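Local coordinates for protein aspartate aminotransferase (Leishmania major, PDB 4H51) that probably transfers an amino group from L-aspartate to 2-oxoglutarate, using pyridoxal 5'-phosphate as its cofactor, and works as a homodimer, at residues Y89-E95 and A310-H314; V111-S117 and R273-L279; T343-L348 and A403-Q408. The contacts are given in a common frame with arbitrary orientation. Where two conformers were deposited one is given. Numbering follows the deposited sequence.

Contact 1. Residues Y89-E95 and A310-H314; sequences YQPFIDE and ARLAH
This is a helix-helix contact in the large, cofactor-binding domain, where the start of helix 90-101 packs on helix 307-318. Residues 90-95 are regular helix and Y89 is the N-cap, with phi/psi of -88/109°. Residues 310-314 are helical throughout. The two short axes approach to 8.7 Å, with 51° between their N-to-C directions. F92 and H314 have the nearest CA atoms, 4.6 Å apart. About 404 Å² is buried, and no direct hydrogen bond joins the segments.

Aromatic side chains dominate. Y89 (chi1 t) points its CB toward the partner helix. Its ring meets H314 as a T-shaped pair, the Y89 edge toward the H314 face, with centroids 5.7 Å apart and planes at 90°. R311 lies over a face of the Y89 ring in a cation-pi contact, CZ to centroid 4.9 Å. H314 (chi1 t) also receives P91 in a CH-pi contact, P91 CB to ring centroid 3.6 Å. Deeper in, F92 (chi1 t) takes A310 CB over its ring face, 4.1 Å from the centroid. F92 CE1 also touches A313 CB at 3.7 Å.

Water bridges the polar edge. One donates to E95 OE2 (2.8 Å) and is hydrogen-bonded to H314 NE2 (2.7 Å). Another accepts from R311 NH1 at 3.3 Å and makes a weak 3.5 Å bond to Y89 OH.

F92, I93 and A310 also touch strand 110-116, and L312 packs on Y81 of the second subunit. The pair thus belongs to the helical layer against the central sheet, as in the alpha/beta large domain of fold-type I PLP enzymes.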
ATOM      1  N   TYR B  89       2.207 -12.484   2.622  1.00 12.12           N
ATOM      2  CA  TYR B  89       1.950 -13.650   3.451  1.00 12.97           C
ATOM      3  C   TYR B  89       1.688 -14.838   2.518  1.00 13.61           C
ATOM      4  O   TYR B  89       0.626 -14.917   1.885  1.00 13.06           O
ATOM      5  CB  TYR B  89       0.767 -13.405   4.388  1.00 13.59           C
ATOM      6  CG  TYR B  89       0.482 -14.526   5.393  1.00 14.85           C
ATOM      7  CD1 TYR B  89       1.501 -15.056   6.189  1.00 15.45           C
ATOM      8  CD2 TYR B  89      -0.795 -15.064   5.521  1.00 15.44           C
ATOM      9  CE1 TYR B  89       1.256 -16.083   7.083  1.00 16.75           C
ATOM     10  CE2 TYR B  89      -1.052 -16.086   6.416  1.00 16.58           C
ATOM     11  CZ  TYR B  89      -0.032 -16.592   7.184  1.00 17.06           C
ATOM     12  OH  TYR B  89      -0.281 -17.606   8.092  1.00 19.24           O
ATOM     13  N   GLN B  90       2.643 -15.767   2.458  1.00 13.58           N
ATOM     14  CA  GLN B  90       2.596 -16.830   1.440  1.00 13.78           C
ATOM     15  C   GLN B  90       1.335 -17.715   1.494  1.00 14.09           C
ATOM     16  O   GLN B  90       0.815 -18.051   0.441  1.00 13.95           O
ATOM     17  CB  GLN B  90       3.856 -17.711   1.456  1.00 14.51           C
ATOM     18  CG  GLN B  90       4.142 -18.419   0.125  1.00 14.87           C
ATOM     19  CD  GLN B  90       4.214 -17.490  -1.066  1.00 14.69           C
ATOM     20  OE1 GLN B  90       4.890 -16.468  -1.021  1.00 16.76           O
ATOM     21  NE2 GLN B  90       3.522 -17.832  -2.134  1.00 14.44           N
ATOM     22  N   PRO B  91       0.847 -18.072   2.706  1.00 13.97           N
ATOM     23  CA  PRO B  91      -0.359 -18.889   2.737  1.00 14.13           C
ATOM     24  C   PRO B  91      -1.569 -18.174   2.097  1.00 13.32           C
ATOM     25  O   PRO B  91      -2.369 -18.798   1.334  1.00 13.48           O
ATOM     26  CB  PRO B  91      -0.546 -19.190   4.233  1.00 14.35           C
ATOM     27  CG  PRO B  91       0.843 -19.191   4.779  1.00 14.80           C
ATOM     28  CD  PRO B  91       1.521 -18.059   4.026  1.00 14.45           C
ATOM     29  N   PHE B  92      -1.693 -16.879   2.353  1.00 12.17           N
ATOM     30  CA  PHE B  92      -2.730 -16.091   1.699  1.00 11.74           C
ATOM     31  C   PHE B  92      -2.533 -16.158   0.190  1.00 11.54           C
ATOM     32  O   PHE B  92      -3.461 -16.465  -0.574  1.00 11.20           O
ATOM     33  CB  PHE B  92      -2.684 -14.621   2.138  1.00 11.76           C
ATOM     34  CG  PHE B  92      -3.450 -13.704   1.230  1.00 11.51           C
ATOM     35  CD1 PHE B  92      -4.826 -13.810   1.156  1.00 11.61           C
ATOM     36  CD2 PHE B  92      -2.817 -12.781   0.454  1.00 11.57           C
ATOM     37  CE1 PHE B  92      -5.539 -13.011   0.299  1.00 11.56           C
ATOM     38  CE2 PHE B  92      -3.526 -11.957  -0.407  1.00 11.71           C
ATOM     39  CZ  PHE B  92      -4.892 -12.071  -0.472  1.00 11.44           C
ATOM     40  N   ILE B  93      -1.325 -15.873  -0.251  1.00 11.87           N
ATOM     41  CA  ILE B  93      -1.070 -15.802  -1.695  1.00 11.93           C
ATOM     42  C   ILE B  93      -1.450 -17.120  -2.395  1.00 12.73           C
ATOM     43  O   ILE B  93      -2.136 -17.101  -3.424  1.00 12.47           O
ATOM     44  CB  ILE B  93       0.403 -15.476  -2.001  1.00 12.15           C
ATOM     45  CG1 ILE B  93       0.798 -14.059  -1.497  1.00 11.68           C
ATOM     46  CG2 ILE B  93       0.701 -15.643  -3.514  1.00 12.22           C
ATOM     47  CD1 ILE B  93       2.298 -13.925  -1.328  1.00 11.92           C
ATOM     48  N   ASP B  94      -0.982 -18.225  -1.838  1.00 13.51           N
ATOM     49  CA  ASP B  94      -1.234 -19.573  -2.401  1.00 14.46           C
ATOM     50  C   ASP B  94      -2.710 -19.900  -2.473  1.00 14.49           C
ATOM     51  O   ASP B  94      -3.203 -20.356  -3.529  1.00 15.06           O
ATOM     52  CB  ASP B  94      -0.491 -20.652  -1.622  1.00 15.51           C
ATOM     53  CG  ASP B  94       1.026 -20.524  -1.760  1.00 16.46           C
ATOM     54  OD1 ASP B  94       1.503 -19.735  -2.579  1.00 17.05           O
ATOM     55  OD2 ASP B  94       1.747 -21.192  -1.010  1.00 17.54           O
ATOM     56  N   GLU B  95      -3.431 -19.651  -1.385  1.00 14.32           N
ATOM     57  CA  GLU B  95      -4.873 -19.909  -1.374  1.00 13.99           C
ATOM     58  C   GLU B  95      -5.627 -18.977  -2.309  1.00 13.71           C
ATOM     59  O   GLU B  95      -6.621 -19.405  -2.968  1.00 13.16           O
ATOM     60  CB  GLU B  95      -5.473 -19.809   0.034  1.00 14.59           C
ATOM     61  CG  GLU B  95      -5.040 -20.857   1.047  1.00 15.73           C
ATOM     62  CD  GLU B  95      -5.482 -22.279   0.742  1.00 17.59           C
ATOM     63  OE1 GLU B  95      -6.349 -22.505  -0.127  1.00 18.75           O
ATOM     64  OE2 GLU B  95      -4.957 -23.164   1.438  1.00 20.16           O
ATOM     65  N   ALA B 310      -5.012 -10.066   4.679  1.00 11.03           N
ATOM     66  CA  ALA B 310      -4.437 -11.330   4.163  1.00 11.23           C
ATOM     67  C   ALA B 310      -4.657 -12.458   5.167  1.00 11.59           C
ATOM     68  O   ALA B 310      -4.990 -13.548   4.794  1.00 11.14           O
ATOM     69  CB  ALA B 310      -2.954 -11.158   3.875  1.00 11.21           C
ATOM     70  N   ARG B 311      -4.492 -12.162   6.429  1.00 12.43           N
ATOM     71  CA  ARG B 311      -4.705 -13.186   7.465  1.00 13.67           C
ATOM     72  C   ARG B 311      -6.170 -13.563   7.574  1.00 13.04           C
ATOM     73  O   ARG B 311      -6.505 -14.755   7.655  1.00 14.47           O
ATOM     74  CB  ARG B 311      -4.158 -12.705   8.792  1.00 15.02           C
ATOM     75  CG  ARG B 311      -2.630 -12.676   8.878  1.00 17.14           C
ATOM     76  CD  ARG B 311      -2.203 -12.526  10.351  1.00 20.96           C
ATOM     77  NE  ARG B 311      -0.832 -12.035  10.471  1.00 24.82           N
ATOM     78  CZ  ARG B 311       0.250 -12.776  10.285  1.00 28.92           C
ATOM     79  NH1 ARG B 311       0.158 -14.098  10.076  1.00 31.38           N
ATOM     80  NH2 ARG B 311       1.437 -12.188  10.364  1.00 33.37           N
ATOM     81  N   LEU B 312      -7.065 -12.569   7.587  1.00 12.41           N
ATOM     82  CA  LEU B 312      -8.480 -12.877   7.565  1.00 12.15           C
ATOM     83  C   LEU B 312      -8.857 -13.766   6.356  1.00 12.60           C
ATOM     84  O   LEU B 312      -9.522 -14.805   6.488  1.00 12.57           O
ATOM     85  CB  LEU B 312      -9.343 -11.604   7.544  1.00 11.92           C
ATOM     86  CG  LEU B 312      -9.416 -10.728   8.814  1.00 12.08           C
ATOM     87  CD1 LEU B 312     -10.083  -9.377   8.517  1.00 11.68           C
ATOM     88  CD2 LEU B 312     -10.132 -11.471   9.964  1.00 12.70           C
ATOM     89  N   ALA B 313      -8.435 -13.339   5.176  1.00 12.24           N
ATOM     90  CA  ALA B 313      -8.772 -14.049   3.937  1.00 12.27           C
ATOM     91  C   ALA B 313      -8.156 -15.419   3.911  1.00 12.80           C
ATOM     92  O   ALA B 313      -8.764 -16.412   3.491  1.00 12.10           O
ATOM     93  CB  ALA B 313      -8.305 -13.257   2.742  1.00 11.68           C
ATOM     94  N   HIS B 314      -6.920 -15.522   4.366  1.00 13.43           N
ATOM     95  CA  HIS B 314      -6.320 -16.852   4.434  1.00 14.30           C
ATOM     96  C   HIS B 314      -7.112 -17.832   5.282  1.00 15.00           C
ATOM     97  O   HIS B 314      -7.337 -19.007   4.882  1.00 14.71           O
ATOM     98  CB  HIS B 314      -4.891 -16.806   4.961  1.00 14.61           C
ATOM     99  CG  HIS B 314      -4.324 -18.179   5.124  1.00 15.23           C
ATOM    100  ND1 HIS B 314      -4.141 -18.753   6.330  1.00 15.72           N
ATOM    101  CD2 HIS B 314      -4.047 -19.163   4.175  1.00 15.78           C
ATOM    102  CE1 HIS B 314      -3.692 -20.007   6.166  1.00 16.36           C
ATOM    103  NE2 HIS B 314      -3.623 -20.262   4.843  1.00 15.91           N
TER
HETATM  104  O   HOH W   1      -2.473 -16.022  10.301  1.00 28.68           O
HETATM  105  O   HOH W   2      -3.238 -22.607   3.542  1.00 18.75           O

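Contact 2. Residues V111-S117 and R273-L279; sequences VAVQTLS and RAGTLSL
Five good backbone hydrogen bonds join strands 110-116 and 274-280, an antiparallel pair at one edge of the PLP-binding domain's mixed sheet. V111 and L279 bond both ways, each N to the other's O at 2.9 Å. V113 N to L277 O is 3.0 Å, L277 N to V113 O 2.9 Å. T115 N reaches G275 O at 2.9 Å; the return bond, G275 N to T115 O, is weak at 3.4 Å. A112-S278 and Q114-T276 are non-hydrogen-bonded pairs. V111-T115 and G275-L279 are extended. The short axes come within 4.2 Å, with 141° between their N-to-C directions.

At the cofactor end L116 centres an inverse gamma turn, and T115 OG1 (chi1 p) bonds S117 O at 2.8 Å. S117 OG bonds S264 OG and OP3 of the PLP-lysine at position 265. R273 (phi/psi 61/59°) bonds its OP2 through NH1 and Y302 O of the second subunit through NH2. One water accepts from A274 N (2.7 Å) and donates to S117 OG (3.1 Å).

V113, T115 and L277 pack on L124 of helix 117-129. An ideal CB on G275 would clash, 2.4 Å from S117 C and 2.9 Å from T115 OG1.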
ATOM      1  N   VAL B 111       3.972 -17.152 -10.682  1.00 17.06           N
ATOM      2  CA  VAL B 111       4.699 -16.288  -9.753  1.00 16.23           C
ATOM      3  C   VAL B 111       3.679 -15.288  -9.239  1.00 14.46           C
ATOM      4  O   VAL B 111       2.906 -14.695 -10.029  1.00 13.35           O
ATOM      5  CB  VAL B 111       6.013 -15.693 -10.378  1.00 16.69           C
ATOM      6  CG1 VAL B 111       5.779 -15.149 -11.766  1.00 16.72           C
ATOM      7  CG2 VAL B 111       6.700 -14.653  -9.490  1.00 16.92           C
ATOM      8  N   ALA B 112       3.629 -15.119  -7.918  1.00 13.00           N
ATOM      9  CA  ALA B 112       2.592 -14.277  -7.326  1.00 12.05           C
ATOM     10  C   ALA B 112       3.094 -13.562  -6.073  1.00 11.68           C
ATOM     11  O   ALA B 112       3.916 -14.117  -5.338  1.00 11.84           O
ATOM     12  CB  ALA B 112       1.367 -15.136  -6.967  1.00 11.54           C
ATOM     13  N   VAL B 113       2.584 -12.358  -5.844  1.00 10.82           N
ATOM     14  CA  VAL B 113       2.838 -11.593  -4.635  1.00 10.50           C
ATOM     15  C   VAL B 113       1.512 -11.051  -4.111  1.00 10.11           C
ATOM     16  O   VAL B 113       0.524 -10.873  -4.906  1.00  9.82           O
ATOM     17  CB  VAL B 113       3.799 -10.380  -4.870  1.00 10.56           C
ATOM     18  CG1 VAL B 113       5.234 -10.831  -5.241  1.00 11.29           C
ATOM     19  CG2 VAL B 113       3.276  -9.421  -5.945  1.00 10.28           C
ATOM     20  N   GLN B 114       1.501 -10.777  -2.802  1.00  9.54           N
ATOM     21  CA  GLN B 114       0.444 -10.020  -2.174  1.00  9.56           C
ATOM     22  C   GLN B 114       0.575  -8.539  -2.561  1.00  9.26           C
ATOM     23  O   GLN B 114       1.687  -7.996  -2.666  1.00  9.89           O
ATOM     24  CB  GLN B 114       0.488 -10.229  -0.630  1.00  9.47           C
ATOM     25  CG  GLN B 114      -0.552  -9.442   0.139  1.00  9.22           C
ATOM     26  CD  GLN B 114      -0.477  -9.651   1.607  1.00  9.55           C
ATOM     27  OE1 GLN B 114       0.075 -10.658   2.039  1.00  9.94           O
ATOM     28  NE2 GLN B 114      -1.074  -8.724   2.400  1.00  9.36           N
ATOM     29  N   THR B 115      -0.550  -7.885  -2.766  1.00  9.46           N
ATOM     30  CA  THR B 115      -0.595  -6.488  -3.174  1.00  9.53           C
ATOM     31  C   THR B 115      -1.558  -5.693  -2.305  1.00  9.73           C
ATOM     32  O   THR B 115      -2.333  -6.259  -1.548  1.00  9.80           O
ATOM     33  CB  THR B 115      -1.086  -6.367  -4.632  1.00  9.29           C
ATOM     34  OG1 THR B 115      -2.419  -6.956  -4.721  1.00  9.31           O
ATOM     35  CG2 THR B 115      -0.091  -7.071  -5.606  1.00  9.48           C
ATOM     36  N   LEU B 116      -1.536  -4.363  -2.463  1.00 10.30           N
ATOM     37  CA  LEU B 116      -2.519  -3.508  -1.804  0.60 10.37           C
ATOM     38  C   LEU B 116      -3.859  -3.596  -2.547  1.00 10.26           C
ATOM     39  O   LEU B 116      -4.267  -2.681  -3.255  1.00 10.69           O
ATOM     40  CB  LEU B 116      -2.017  -2.064  -1.695  0.60 10.40           C
ATOM     41  CG  LEU B 116      -1.223  -1.742  -0.416  0.60 10.90           C
ATOM     42  CD1 LEU B 116      -2.147  -1.777   0.799  0.60 10.43           C
ATOM     43  CD2 LEU B 116       0.004  -2.646  -0.202  0.60 10.69           C
ATOM     44  N   SER B 117      -4.540  -4.717  -2.366  1.00 10.27           N
ATOM     45  CA  SER B 117      -5.812  -4.990  -2.999  1.00 10.39           C
ATOM     46  C   SER B 117      -5.672  -5.008  -4.528  1.00 10.72           C
ATOM     47  O   SER B 117      -4.543  -5.106  -5.062  1.00 10.80           O
ATOM     48  CB  SER B 117      -6.877  -4.000  -2.499  1.00 11.11           C
ATOM     49  OG  SER B 117      -8.070  -4.728  -2.210  1.00 11.49           O
ATOM     50  N   ARG B 273      -7.550  -4.004   2.253  1.00 11.02           N
ATOM     51  CA  ARG B 273      -6.693  -3.916   1.091  1.00 10.66           C
ATOM     52  C   ARG B 273      -5.934  -5.217   0.817  1.00 11.11           C
ATOM     53  O   ARG B 273      -4.701  -5.228   0.742  1.00 12.10           O
ATOM     54  CB  ARG B 273      -5.699  -2.757   1.212  1.00 10.81           C
ATOM     55  CG  ARG B 273      -6.208  -1.479   1.909  1.00 10.52           C
ATOM     56  CD  ARG B 273      -7.426  -0.855   1.284  1.00 10.27           C
ATOM     57  NE  ARG B 273      -7.201  -0.445  -0.118  1.00 10.12           N
ATOM     58  CZ  ARG B 273      -7.902  -0.827  -1.173  1.00  9.59           C
ATOM     59  NH1 ARG B 273      -8.940  -1.665  -1.031  1.00  9.92           N
ATOM     60  NH2 ARG B 273      -7.541  -0.403  -2.385  1.00  9.45           N
ATOM     61  N   ALA B 274      -6.678  -6.295   0.612  1.00 11.14           N
ATOM     62  CA  ALA B 274      -6.079  -7.634   0.397  1.00 10.75           C
ATOM     63  C   ALA B 274      -6.245  -8.017  -1.066  1.00 10.72           C
ATOM     64  O   ALA B 274      -7.375  -8.139  -1.570  1.00 10.57           O
ATOM     65  CB  ALA B 274      -6.736  -8.681   1.293  1.00 10.95           C
ATOM     66  N   GLY B 275      -5.122  -8.231  -1.736  1.00 10.07           N
ATOM     67  CA  GLY B 275      -5.120  -8.566  -3.168  1.00  9.86           C
ATOM     68  C   GLY B 275      -3.892  -9.373  -3.533  1.00  9.52           C
ATOM     69  O   GLY B 275      -2.972  -9.524  -2.722  1.00  8.79           O
ATOM     70  N   THR B 276      -3.859  -9.862  -4.773  1.00  9.23           N
ATOM     71  CA  THR B 276      -2.651 -10.426  -5.320  1.00  9.22           C
ATOM     72  C   THR B 276      -2.407  -9.999  -6.757  1.00  9.16           C
ATOM     73  O   THR B 276      -3.327  -9.640  -7.511  1.00  8.73           O
ATOM     74  CB  THR B 276      -2.640 -11.984  -5.321  1.00  9.67           C
ATOM     75  OG1 THR B 276      -3.581 -12.503  -6.277  1.00  9.79           O
ATOM     76  CG2 THR B 276      -2.954 -12.578  -3.907  1.00  9.97           C
ATOM     77  N   LEU B 277      -1.141 -10.129  -7.165  1.00  9.43           N
ATOM     78  CA  LEU B 277      -0.761 -10.039  -8.582  1.00  9.43           C
ATOM     79  C   LEU B 277      -0.061 -11.328  -8.934  1.00  9.79           C
ATOM     80  O   LEU B 277       0.841 -11.776  -8.207  1.00  9.92           O
ATOM     81  CB  LEU B 277       0.207  -8.846  -8.838  1.00  9.65           C
ATOM     82  CG  LEU B 277       0.757  -8.770 -10.271  1.00  9.56           C
ATOM     83  CD1 LEU B 277      -0.284  -8.281 -11.296  1.00  9.14           C
ATOM     84  CD2 LEU B 277       1.959  -7.825 -10.249  1.00  9.86           C
ATOM     85  N   SER B 278      -0.462 -11.938 -10.049  1.00  9.83           N
ATOM     86  CA  SER B 278       0.058 -13.216 -10.442  1.00 10.13           C
ATOM     87  C   SER B 278       0.315 -13.260 -11.978  1.00 10.54           C
ATOM     88  O   SER B 278      -0.379 -12.609 -12.758  1.00 10.25           O
ATOM     89  CB  SER B 278      -0.862 -14.340  -9.982  1.00 10.01           C
ATOM     90  OG  SER B 278      -2.064 -14.336 -10.672  1.00  9.92           O
ATOM     91  N   LEU B 279       1.353 -13.999 -12.346  1.00 10.79           N
ATOM     92  CA  LEU B 279       1.711 -14.276 -13.719  1.00 11.64           C
ATOM     93  C   LEU B 279       1.872 -15.780 -13.913  1.00 13.00           C
ATOM     94  O   LEU B 279       2.586 -16.432 -13.159  1.00 13.10           O
ATOM     95  CB  LEU B 279       3.059 -13.641 -14.083  1.00 11.55           C
ATOM     96  CG  LEU B 279       3.612 -13.819 -15.511  1.00 11.82           C
ATOM     97  CD1 LEU B 279       2.716 -13.207 -16.575  1.00 11.65           C
ATOM     98  CD2 LEU B 279       5.002 -13.236 -15.641  1.00 12.11           C
TER
HETATM   99  O   HOH W   3      -2.144  -6.322   1.272  1.00  9.41           O
HETATM  100  O   HOH W   4      -9.320  -5.991   0.286  1.00 12.18           O

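Contact 3. Residues T343-L348 and A403-Q408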
ATOM      1  N   THR B 343     -36.511  -6.246  -9.198  1.00 22.99           N
ATOM      2  CA  THR B 343     -37.436  -5.269  -8.671  1.00 22.71           C
ATOM      3  C   THR B 343     -37.491  -3.979  -9.497  1.00 22.79           C
ATOM      4  O   THR B 343     -38.573  -3.407  -9.737  1.00 22.34           O
ATOM      5  CB  THR B 343     -37.072  -4.902  -7.228  1.00 23.07           C
ATOM      6  OG1 THR B 343     -37.092  -6.089  -6.413  1.00 22.74           O
ATOM      7  CG2 THR B 343     -38.029  -3.920  -6.686  1.00 22.69           C
ATOM      8  N   VAL B 344     -36.319  -3.475  -9.882  1.00 21.47           N
ATOM      9  CA  VAL B 344     -36.243  -2.269 -10.716  1.00 21.61           C
ATOM     10  C   VAL B 344     -36.913  -2.537 -12.058  1.00 22.53           C
ATOM     11  O   VAL B 344     -37.757  -1.738 -12.517  1.00 24.54           O
ATOM     12  CB  VAL B 344     -34.756  -1.841 -10.961  1.00 20.00           C
ATOM     13  CG1 VAL B 344     -34.688  -0.656 -11.904  1.00 20.08           C
ATOM     14  CG2 VAL B 344     -34.080  -1.555  -9.619  1.00 19.01           C
ATOM     15  N   TYR B 345     -36.540  -3.659 -12.663  1.00 23.56           N
ATOM     16  CA  TYR B 345     -37.005  -4.032 -13.987  1.00 25.79           C
ATOM     17  C   TYR B 345     -38.517  -4.226 -14.019  1.00 26.86           C
ATOM     18  O   TYR B 345     -39.157  -3.699 -14.910  1.00 27.43           O
ATOM     19  CB  TYR B 345     -36.278  -5.266 -14.484  1.00 26.61           C
ATOM     20  CG  TYR B 345     -36.796  -5.830 -15.782  1.00 29.46           C
ATOM     21  CD1 TYR B 345     -36.561  -5.189 -16.995  1.00 30.63           C
ATOM     22  CD2 TYR B 345     -37.512  -7.032 -15.799  1.00 31.79           C
ATOM     23  CE1 TYR B 345     -37.038  -5.718 -18.188  1.00 31.97           C
ATOM     24  CE2 TYR B 345     -38.011  -7.558 -16.979  1.00 33.27           C
ATOM     25  CZ  TYR B 345     -37.752  -6.909 -18.171  1.00 34.12           C
ATOM     26  OH  TYR B 345     -38.243  -7.434 -19.348  1.00 35.84           O
ATOM     27  N   ASP B 346     -39.081  -4.917 -13.028  1.00 27.87           N
ATOM     28  CA  ASP B 346     -40.540  -5.164 -13.019  1.00 29.48           C
ATOM     29  C   ASP B 346     -41.302  -3.869 -12.887  1.00 29.88           C
ATOM     30  O   ASP B 346     -42.410  -3.726 -13.410  1.00 31.31           O
ATOM     31  CB  ASP B 346     -40.953  -6.162 -11.915  1.00 30.34           C
ATOM     32  CG  ASP B 346     -40.560  -7.579 -12.238  1.00 30.96           C
ATOM     33  OD1 ASP B 346     -40.398  -7.918 -13.427  1.00 32.63           O
ATOM     34  OD2 ASP B 346     -40.374  -8.383 -11.301  1.00 34.01           O
ATOM     35  N   GLU B 347     -40.703  -2.912 -12.189  1.00 28.24           N
ATOM     36  CA  GLU B 347     -41.317  -1.625 -11.998  1.00 28.13           C
ATOM     37  C   GLU B 347     -41.206  -0.772 -13.255  1.00 29.13           C
ATOM     38  O   GLU B 347     -42.155  -0.065 -13.597  1.00 28.92           O
ATOM     39  CB  GLU B 347     -40.705  -0.918 -10.798  1.00 27.36           C
ATOM     40  CG  GLU B 347     -41.324   0.397 -10.388  1.00 28.21           C
ATOM     41  CD  GLU B 347     -42.774   0.285  -9.889  1.00 29.15           C
ATOM     42  OE1 GLU B 347     -43.363  -0.823  -9.925  1.00 29.52           O
ATOM     43  OE2 GLU B 347     -43.319   1.331  -9.481  1.00 28.55           O
ATOM     44  N   LEU B 348     -40.062  -0.821 -13.941  1.00 27.76           N
ATOM     45  CA  LEU B 348     -39.956  -0.142 -15.242  1.00 27.93           C
ATOM     46  C   LEU B 348     -41.011  -0.675 -16.228  1.00 29.24           C
ATOM     47  O   LEU B 348     -41.564   0.096 -16.991  1.00 30.72           O
ATOM     48  CB  LEU B 348     -38.576  -0.298 -15.846  1.00 25.95           C
ATOM     49  CG  LEU B 348     -37.470   0.404 -15.077  1.00 24.60           C
ATOM     50  CD1 LEU B 348     -36.076  -0.078 -15.552  1.00 23.55           C
ATOM     51  CD2 LEU B 348     -37.623   1.908 -15.196  1.00 24.64           C
ATOM     52  N   ALA B 403     -35.103   0.483  -4.846  1.00 20.31           N
ATOM     53  CA  ALA B 403     -35.271  -0.050  -6.207  1.00 20.12           C
ATOM     54  C   ALA B 403     -36.511   0.552  -6.898  1.00 20.84           C
ATOM     55  O   ALA B 403     -36.471   0.964  -8.082  1.00 21.06           O
ATOM     56  CB  ALA B 403     -35.388  -1.570  -6.176  1.00 20.39           C
ATOM     57  N   LEU B 404     -37.621   0.550  -6.176  1.00 22.12           N
ATOM     58  CA  LEU B 404     -38.849   1.168  -6.679  1.00 22.73           C
ATOM     59  C   LEU B 404     -38.596   2.660  -6.909  1.00 22.76           C
ATOM     60  O   LEU B 404     -38.989   3.181  -7.924  1.00 23.11           O
ATOM     61  CB  LEU B 404     -40.004   0.942  -5.704  1.00 23.74           C
ATOM     62  CG  LEU B 404     -40.455  -0.528  -5.471  1.00 23.84           C
ATOM     63  CD1 LEU B 404     -41.603  -0.588  -4.486  1.00 24.06           C
ATOM     64  CD2 LEU B 404     -40.811  -1.282  -6.755  1.00 23.66           C
ATOM     65  N   MET B 405     -37.902   3.335  -5.994  1.00 22.75           N
ATOM     66  CA  MET B 405     -37.617   4.759  -6.160  1.00 23.35           C
ATOM     67  C   MET B 405     -36.718   5.031  -7.358  1.00 22.54           C
ATOM     68  O   MET B 405     -36.903   6.034  -8.041  1.00 22.51           O
ATOM     69  CB  MET B 405     -36.944   5.351  -4.939  1.00 24.31           C
ATOM     70  CG  MET B 405     -37.876   5.535  -3.757  1.00 26.20           C
ATOM     71  SD  MET B 405     -36.989   5.654  -2.201  1.00 27.78           S
ATOM     72  CE  MET B 405     -35.923   7.071  -2.560  1.00 26.20           C
ATOM     73  N   LEU B 406     -35.763   4.141  -7.602  1.00 21.42           N
ATOM     74  CA  LEU B 406     -34.896   4.245  -8.763  1.00 20.88           C
ATOM     75  C   LEU B 406     -35.693   4.039 -10.028  1.00 22.15           C
ATOM     76  O   LEU B 406     -35.573   4.843 -10.959  1.00 23.50           O
ATOM     77  CB  LEU B 406     -33.738   3.244  -8.697  1.00 19.11           C
ATOM     78  CG  LEU B 406     -32.920   3.059  -9.972  1.00 18.50           C
ATOM     79  CD1 LEU B 406     -32.231   4.377 -10.345  1.00 18.02           C
ATOM     80  CD2 LEU B 406     -31.878   1.927  -9.815  1.00 17.59           C
ATOM     81  N   ALA B 407     -36.522   2.998 -10.092  1.00 23.07           N
ATOM     82  CA  ALA B 407     -37.319   2.771 -11.313  1.00 24.53           C
ATOM     83  C   ALA B 407     -38.273   3.939 -11.604  1.00 26.50           C
ATOM     84  O   ALA B 407     -38.458   4.342 -12.766  1.00 27.01           O
ATOM     85  CB  ALA B 407     -38.099   1.449 -11.240  1.00 24.41           C
ATOM     86  N   GLN B 408     -38.855   4.479 -10.543  1.00 27.95           N
ATOM     87  CA  GLN B 408     -39.696   5.664 -10.630  1.00 30.52           C
ATOM     88  C   GLN B 408     -38.975   6.952 -11.058  1.00 31.56           C
ATOM     89  O   GLN B 408     -39.543   7.748 -11.801  1.00 33.02           O
ATOM     90  CB  GLN B 408     -40.432   5.875  -9.298  1.00 30.81           C
ATOM     91  CG  GLN B 408     -41.518   4.820  -9.105  1.00 31.79           C
ATOM     92  CD  GLN B 408     -41.897   4.591  -7.660  1.00 32.32           C
ATOM     93  OE1 GLN B 408     -41.575   5.408  -6.786  1.00 33.07           O
ATOM     94  NE2 GLN B 408     -42.566   3.442  -7.385  1.00 32.09           N
TER
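Two alanines, A403 and A407, form the apolar centre of this helix-helix packing between the C-terminal part of the long helix 320-350 and helix 400-416. Both point their CB toward the partner helix. V344 (chi1 t) sits against them, with CG2 3.7 Å from A403 CB and CG1 4.1 Å from A407 CB. The small side chains fit a closest axis approach of 8.2 Å, with a signed crossing angle of -42°, and V344 and A403 bring their CA atoms to 5.1 Å.

Around this centre, L348 CD2 lies 4.0 Å from A407 CB, and V344 CG2 is 4.1 Å from L406 CD2. T343 CG2 touches A403 CB at 3.6 Å and L404 CD2 at 3.8 Å. V344 and L348 also pack on V360, and L406 on I385, so the helix pair also meets helix 359-362 and strand 385-386 of the small domain.

E347 marks the polar edge. Its CG rests 3.5 Å from A407 CB. Its carboxylate forms a salt bridge with R350. Q408 NE2 donates a nearly straight hydrogen bond to E347 OE2, 3.1 Å long.

In the fold
Contacts 1 and 2 are neighbours in the large domain, with centres about 10 Å apart. Helix 90-101 leads into strand 110-116, and Y89 N is hydrogen-bonded to Q114 OE1. F92 also packs on G275. Along the chain, both segments of contact 2 fall between the two of contact 1. Contact 3 follows both in sequence. It lies on the opposite side of the chain's centre, its centre about 40 Å from that of contact 1 and about 38 Å from that of contact 2. Contacts 1 and 2 thus lie in the cofactor-binding domain and contact 3 in the small domain. The long helix 320-350, which follows helix 307-318, runs between them.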